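Local coordinates for protein Thf1 (Thermosynechococcus elongatus, PDB 5MJR), which may take part in building the photosynthetic membrane and associates with the FtsH protease complex involved in photosystem II repair in cyanobacteria, at residues Q85-G88 against D89-R92. Sequence-based numbering, arbitrary orientation.
Sequences QPEG and DRDR
With CG of Glu87 lodged between its backbone N and carbonyl carbon (chi1 61°) and CG of Arg90 anti to its own N (chi1 -179°), the two side chains slant across each other, and CB of Glu87 comes over one face of the Arg90 guanidinium. The setting is a 3-10 turn leading into helix 90-100, entered from the surface loop after helix 67-80 through a cis peptide bond before Pro86. It illustrates how a helix can begin with tight turns: Asp89 N donates to Pro86 O at 3.0 Å, and Arg90 N reaches Glu87 O in the same i to i+3 pattern.

The next turn is joined through solvent. Water 1 donates to Glu87 O and accepts from Asp91 N, while water 3 links Gly88 O to Arg92 N, so both waters stand in for direct backbone bonds of the i to i+4 kind. Charge is handled in a similar way: Glu87 OE1 lies 4.2 Å from Arg90 NH2, beyond a salt bridge, and water 2 spans them in the plane of the guanidinium. The other end of that group, NH1, is anchored to the carbonyl of Met81.

Asp89, the buried member, forms a salt bridge through OD1 with Arg37; a second, long one runs from the same OD1 to Arg92 NH1 at 3.7 Å. Replacing this aspartate by alanine removes the carboxylate, which would probably leave the neighbouring guanidinium groups of Arg37 and Arg92 without their shared counter-charge. Before the turn, Gln85 braces Glu87 twice, OE1 accepting from the backbone N of Glu87, and NE2 giving a nearly straight bond (173°) to Glu87 OE2, 3.0 Å away and met from above the carboxylate plane.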
loop_
_atom_site.group_PDB
_atom_site.type_symbol
_atom_site.label_atom_id
_atom_site.label_comp_id
_atom_site.label_asym_id
_atom_site.label_seq_id
_atom_site.Cartn_x
_atom_site.Cartn_y
_atom_site.Cartn_z
ATOM N N GLN A 85 -5.367 14.101 -14.000
ATOM C CA GLN A 85 -6.312 14.455 -15.016
ATOM C C GLN A 85 -5.810 13.885 -16.373
ATOM O O GLN A 85 -4.603 13.870 -16.608
ATOM C CB GLN A 85 -6.531 15.957 -15.102
ATOM C CG GLN A 85 -7.221 16.518 -13.858
ATOM C CD GLN A 85 -8.596 16.084 -13.657
ATOM O OE1 GLN A 85 -9.262 15.630 -14.612
ATOM N NE2 GLN A 85 -9.127 16.228 -12.419
ATOM N N PRO A 86 -6.724 13.323 -17.168
ATOM C CA PRO A 86 -8.170 13.214 -16.972
ATOM C C PRO A 86 -8.606 12.111 -16.027
ATOM O O PRO A 86 -8.287 10.958 -16.116
ATOM C CB PRO A 86 -8.735 12.935 -18.365
ATOM C CG PRO A 86 -7.620 12.483 -19.169
ATOM C CD PRO A 86 -6.330 12.844 -18.551
ATOM N N GLU A 87 -9.292 12.592 -15.017
ATOM C CA GLU A 87 -9.648 11.763 -13.861
ATOM C C GLU A 87 -10.456 10.551 -14.235
ATOM O O GLU A 87 -10.302 9.540 -13.517
ATOM C CB GLU A 87 -10.336 12.577 -12.770
ATOM C CG GLU A 87 -11.612 13.231 -13.151
ATOM C CD GLU A 87 -11.947 14.338 -12.094
ATOM O OE1 GLU A 87 -12.311 13.788 -11.024
ATOM O OE2 GLU A 87 -12.041 15.586 -12.084
ATOM N N GLY A 88 -11.236 10.588 -15.266
ATOM C CA GLY A 88 -11.979 9.426 -15.678
ATOM C C GLY A 88 -11.174 8.233 -16.123
ATOM O O GLY A 88 -11.757 7.145 -16.292
ATOM N N ASP A 89 -9.868 8.417 -16.326
ATOM C CA ASP A 89 -8.971 7.353 -16.684
ATOM C C ASP A 89 -8.312 6.663 -15.487
ATOM O O ASP A 89 -7.645 5.660 -15.697
ATOM C CB ASP A 89 -7.860 7.823 -17.651
ATOM C CG ASP A 89 -8.371 8.162 -19.069
ATOM O OD1 ASP A 89 -9.560 7.925 -19.402
ATOM O OD2 ASP A 89 -7.487 8.543 -19.827
ATOM N N ARG A 90 -8.495 7.213 -14.264
ATOM C CA ARG A 90 -7.738 6.694 -13.151
ATOM C C ARG A 90 -8.031 5.208 -12.808
ATOM O O ARG A 90 -7.101 4.412 -12.628
ATOM C CB ARG A 90 -8.005 7.634 -11.996
ATOM C CG ARG A 90 -7.294 7.258 -10.786
ATOM C CD ARG A 90 -7.323 8.420 -9.812
ATOM N NE ARG A 90 -8.655 8.924 -9.631
ATOM C CZ ARG A 90 -8.997 10.178 -9.383
ATOM N NH1 ARG A 90 -8.047 11.127 -9.148
ATOM N NH2 ARG A 90 -10.312 10.504 -9.382
ATOM N N ASP A 91 -9.292 4.834 -12.889
ATOM C CA ASP A 91 -9.622 3.416 -12.635
ATOM C C ASP A 91 -9.089 2.454 -13.728
ATOM O O ASP A 91 -8.604 1.349 -13.434
ATOM C CB ASP A 91 -11.117 3.176 -12.481
ATOM C CG ASP A 91 -11.713 3.897 -11.203
ATOM O OD1 ASP A 91 -10.921 4.306 -10.268
ATOM O OD2 ASP A 91 -12.962 4.120 -11.099
ATOM N N ARG A 92 -9.101 2.903 -14.980
ATOM C CA ARG A 92 -8.542 2.100 -16.038
ATOM C C ARG A 92 -7.052 1.967 -15.874
ATOM O O ARG A 92 -6.468 0.904 -16.153
ATOM C CB ARG A 92 -8.765 2.813 -17.447
ATOM C CG ARG A 92 -10.156 2.680 -17.912
ATOM C CD ARG A 92 -10.368 3.629 -19.102
ATOM N NE ARG A 92 -11.637 3.488 -19.811
ATOM C CZ ARG A 92 -12.591 4.410 -19.929
ATOM N NH1 ARG A 92 -12.502 5.629 -19.346
ATOM N NH2 ARG A 92 -13.689 4.110 -20.642
HETATM O O HOH W 1 -11.527 6.763 -12.878
HETATM O O HOH W 2 -10.790 13.326 -8.988
HETATM O O HOH W 3 -11.226 4.681 -15.744
#